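Local coordinates for protein mannose recognizing lectin (PDB 4TKC) that binds mannose and probably serves as a fungal carbohydrate-recognising lectin of the bulb-type (monocot mannose-binding lectin) family, at residues E31-D36 and Q41-D46. Sequence-based numbering, arbitrary orientation.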
ATOM      1  N   GLU A  31      -1.769  17.004   3.168  1.00 16.83           N
ATOM      2  CA  GLU A  31      -1.529  15.611   3.557  1.00 15.94           C
ATOM      3  C   GLU A  31      -2.866  14.900   3.622  1.00 14.87           C
ATOM      4  O   GLU A  31      -3.795  15.300   4.340  1.00 16.38           O
ATOM      5  CB  GLU A  31      -0.806  15.581   4.903  1.00 17.34           C
ATOM      6  CG  GLU A  31      -0.218  14.207   5.238  1.00 19.00           C
ATOM      7  CD  GLU A  31       0.614  14.241   6.497  1.00 18.31           C
ATOM      8  OE1 GLU A  31       0.127  14.777   7.508  1.00 20.65           O
ATOM      9  OE2 GLU A  31       1.687  13.607   6.516  1.00 19.27           O
ATOM     10  N   PHE A  32      -2.897  13.717   2.995  1.00 15.20           N
ATOM     11  CA  PHE A  32      -4.067  12.863   2.944  1.00 13.93           C
ATOM     12  C   PHE A  32      -3.729  11.615   3.768  1.00 14.42           C
ATOM     13  O   PHE A  32      -2.947  10.736   3.357  1.00 16.30           O
ATOM     14  CB  PHE A  32      -4.386  12.471   1.518  1.00 13.92           C
ATOM     15  CG  PHE A  32      -5.603  11.600   1.379  1.00 15.00           C
ATOM     16  CD1 PHE A  32      -6.834  11.978   1.895  1.00 15.00           C
ATOM     17  CD2 PHE A  32      -5.496  10.334   0.831  1.00 18.11           C
ATOM     18  CE1 PHE A  32      -7.956  11.194   1.736  1.00 17.35           C
ATOM     19  CE2 PHE A  32      -6.615   9.539   0.686  1.00 19.93           C
ATOM     20  CZ  PHE A  32      -7.841   9.973   1.131  1.00 17.06           C
ATOM     21  N   ARG A  33      -4.339  11.546   4.945  1.00 15.08           N
ATOM     22  CA  ARG A  33      -3.947  10.603   5.993  1.00 16.11           C
ATOM     23  C   ARG A  33      -4.994   9.545   6.226  1.00 15.67           C
ATOM     24  O   ARG A  33      -6.197   9.827   6.239  1.00 16.17           O
ATOM     25  CB  ARG A  33      -3.892  11.382   7.324  1.00 23.16           C
ATOM     26  CG  ARG A  33      -3.014  12.594   7.366  1.00 23.72           C
ATOM     27  CD  ARG A  33      -3.262  13.398   8.638  1.00 21.38           C
ATOM     28  NE  ARG A  33      -2.372  14.553   8.642  1.00 26.81           N
ATOM     29  CZ  ARG A  33      -2.340  15.502   9.565  1.00 26.51           C
ATOM     30  NH1 ARG A  33      -3.236  15.512  10.562  1.00 27.82           N
ATOM     31  NH2 ARG A  33      -1.423  16.473   9.449  1.00 32.53           N
ATOM     32  N   VAL A  34      -4.530   8.337   6.588  1.00 15.60           N
ATOM     33  CA  VAL A  34      -5.397   7.379   7.261  1.00 16.58           C
ATOM     34  C   VAL A  34      -4.871   7.248   8.701  1.00 17.66           C
ATOM     35  O   VAL A  34      -3.669   6.997   8.911  1.00 17.20           O
ATOM     36  CB  VAL A  34      -5.399   6.013   6.546  1.00 15.98           C
ATOM     37  CG1 VAL A  34      -6.252   4.987   7.299  1.00 16.77           C
ATOM     38  CG2 VAL A  34      -5.913   6.156   5.122  1.00 16.60           C
ATOM     39  N   THR A  35      -5.727   7.585   9.674  1.00 18.31           N
ATOM     40  CA  THR A  35      -5.271   7.773  11.056  1.00 16.69           C
ATOM     41  C   THR A  35      -5.397   6.506  11.872  1.00 18.36           C
ATOM     42  O   THR A  35      -6.192   5.615  11.539  1.00 18.27           O
ATOM     43  CB  THR A  35      -5.984   8.949  11.772  1.00 17.50           C
ATOM     44  OG1 THR A  35      -7.298   8.560  12.152  1.00 20.05           O
ATOM     45  CG2 THR A  35      -6.044  10.208  10.862  1.00 19.80           C
ATOM     46  N   ASP A  36      -4.649   6.458  12.971  1.00 19.77           N
ATOM     47  CA  ASP A  36      -4.751   5.317  13.900  1.00 20.36           C
ATOM     48  C   ASP A  36      -6.152   5.265  14.519  1.00 22.33           C
ATOM     49  O   ASP A  36      -6.609   4.208  14.914  1.00 28.10           O
ATOM     50  CB  ASP A  36      -3.698   5.398  15.009  1.00 22.93           C
ATOM     51  CG  ASP A  36      -2.261   5.248  14.483  1.00 29.90           C
ATOM     52  OD1 ASP A  36      -2.049   4.490  13.516  1.00 30.60           O
ATOM     53  OD2 ASP A  36      -1.343   5.862  15.062  1.00 39.10           O
ATOM     54  N   GLN A  41      -8.508  11.576   6.299  1.00 16.21           N
ATOM     55  CA  GLN A  41      -8.502  13.052   6.495  1.00 16.16           C
ATOM     56  C   GLN A  41      -7.488  13.730   5.597  1.00 16.56           C
ATOM     57  O   GLN A  41      -6.333  13.320   5.489  1.00 19.74           O
ATOM     58  CB  GLN A  41      -8.180  13.361   7.957  1.00 18.29           C
ATOM     59  CG  GLN A  41      -9.153  12.729   8.927  1.00 20.55           C
ATOM     60  CD  GLN A  41      -8.887  13.113  10.360  1.00 20.00           C
ATOM     61  OE1 GLN A  41      -7.746  13.244  10.777  1.00 23.47           O
ATOM     62  NE2 GLN A  41      -9.967  13.333  11.123  1.00 22.07           N
ATOM     63  N   LEU A  42      -7.934  14.861   5.042  1.00 18.74           N
ATOM     64  CA  LEU A  42      -7.112  15.701   4.196  1.00 17.19           C
ATOM     65  C   LEU A  42      -6.869  16.970   5.006  1.00 15.76           C
ATOM     66  O   LEU A  42      -7.814  17.739   5.295  1.00 15.36           O
ATOM     67  CB  LEU A  42      -7.851  16.068   2.898  1.00 15.44           C
ATOM     68  CG  LEU A  42      -7.052  16.832   1.841  1.00 16.62           C
ATOM     69  CD1 LEU A  42      -5.935  15.956   1.280  1.00 17.05           C
ATOM     70  CD2 LEU A  42      -7.974  17.352   0.741  1.00 15.99           C
ATOM     71  N   PHE A  43      -5.602  17.265   5.286  1.00 16.59           N
ATOM     72  CA  PHE A  43      -5.213  18.393   6.141  1.00 16.62           C
ATOM     73  C   PHE A  43      -4.295  19.352   5.399  1.00 13.66           C
ATOM     74  O   PHE A  43      -3.468  18.984   4.570  1.00 17.52           O
ATOM     75  CB  PHE A  43      -4.486  17.847   7.398  1.00 18.96           C
ATOM     76  CG  PHE A  43      -5.377  17.689   8.599  1.00 19.63           C
ATOM     77  CD1 PHE A  43      -6.116  16.529   8.803  1.00 22.03           C
ATOM     78  CD2 PHE A  43      -5.531  18.727   9.491  1.00 20.22           C
ATOM     79  CE1 PHE A  43      -6.978  16.414   9.883  1.00 23.49           C
ATOM     80  CE2 PHE A  43      -6.386  18.625  10.570  1.00 22.22           C
ATOM     81  CZ  PHE A  43      -7.112  17.471  10.769  1.00 25.47           C
ATOM     82  N   LEU A  44      -4.521  20.631   5.666  1.00 16.50           N
ATOM     83  CA  LEU A  44      -3.617  21.722   5.272  1.00 17.79           C
ATOM     84  C   LEU A  44      -2.798  22.180   6.486  1.00 18.17           C
ATOM     85  O   LEU A  44      -3.377  22.558   7.524  1.00 19.52           O
ATOM     86  CB  LEU A  44      -4.417  22.932   4.755  1.00 17.04           C
ATOM     87  CG  LEU A  44      -3.584  24.085   4.185  1.00 20.09           C
ATOM     88  CD1 LEU A  44      -2.707  23.692   2.989  1.00 20.76           C
ATOM     89  CD2 LEU A  44      -4.542  25.222   3.795  1.00 19.92           C
ATOM     90  N   ASP A  45      -1.482  22.285   6.302  1.00 20.10           N
ATOM     91  CA  ASP A  45      -0.555  22.768   7.328  1.00 17.36           C
ATOM     92  C   ASP A  45      -0.741  22.123   8.698  1.00 20.66           C
ATOM     93  O   ASP A  45      -0.559  22.783   9.719  1.00 21.29           O
ATOM     94  CB  ASP A  45      -0.694  24.284   7.429  1.00 20.74           C
ATOM     95  CG  ASP A  45      -0.376  24.953   6.142  1.00 17.84           C
ATOM     96  OD1 ASP A  45       0.530  24.525   5.414  1.00 18.47           O
ATOM     97  OD2 ASP A  45      -0.984  26.005   5.907  1.00 17.84           O
ATOM     98  N   ASP A  46      -1.076  20.827   8.708  1.00 21.78           N
ATOM     99  CA  ASP A  46      -1.274  20.076   9.961  1.00 21.23           C
ATOM    100  C   ASP A  46      -2.244  20.822  10.907  1.00 25.31           C
ATOM    101  O   ASP A  46      -2.256  20.586  12.104  1.00 39.15           O
ATOM    102  CB  ASP A  46       0.089  19.812  10.636  1.00 24.45           C
ATOM    103  CG  ASP A  46       0.030  18.707  11.658  1.00 32.40           C
ATOM    104  OD1 ASP A  46      -0.806  17.785  11.507  1.00 30.56           O
ATOM    105  OD2 ASP A  46       0.788  18.803  12.645  1.00 41.71           O
TER
HETATM  106  O   HOH W   1      -5.224  13.926  11.439  1.00 34.06           O
HETATM  107  O   HOH W   2      -3.388  17.528  12.575  1.00 35.55           O
HETATM  108  O   HOH W   3      -8.051  10.942  13.352  1.00 31.86           O
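R33 and F43 meet on the outer side of a β-hairpin, strands 30-34 and 40-44, the two central strands of one of the three four-stranded antiparallel sheets that make up the bulb-type lectin β-prism. Backbone bonds join the hydrogen-bonded pairs E31–F43 and R33–Q41; the straightest, R33 N to Q41 O, spans 2.7 Å at 176°.

F32 and L42, the non-hydrogen-bonded pair between them, point to the inner side. There F32 CB lies 3.8 Å from L42 CD1, and both side chains reach L101 of strand 101-105 in another sheet, a place suited to large apolar residues.

The opposite face, with E31, R33, Q41 and F43, is organised by R33. Its guanidinium stacks nearly flat on F43, planes 12° apart, NH1 over the ring toward its rim and 3.5 Å from CD1. With CG turned away from the carbonyl (chi1 -55°), the stretched-out chain rises from the sheet and leans back toward E31, bringing the guanidinium to F43 on the partner strand. Two acids hold its rotation through hydrogen-bonded salt bridges of one network: E31 OE1 takes NE at 2.8 Å from above its carboxylate plane, while D46 OD1 receives NH2 at 2.5 Å, on the anti side of its carboxylate but tilted out of plane. The arginine's charge probably eases the proximity of these acids; E31 OE2 also bonds H5.

Q41 NE2 bonds D54, just past strand 48-53, and OE1 passes 3.5 Å from the methyl CG2 of T35. Waters extend the network: one links R33 NH1 to D46 OD1, another accepts from R33 NH1 and donates to Q41 OE1, 2.7 Å from each.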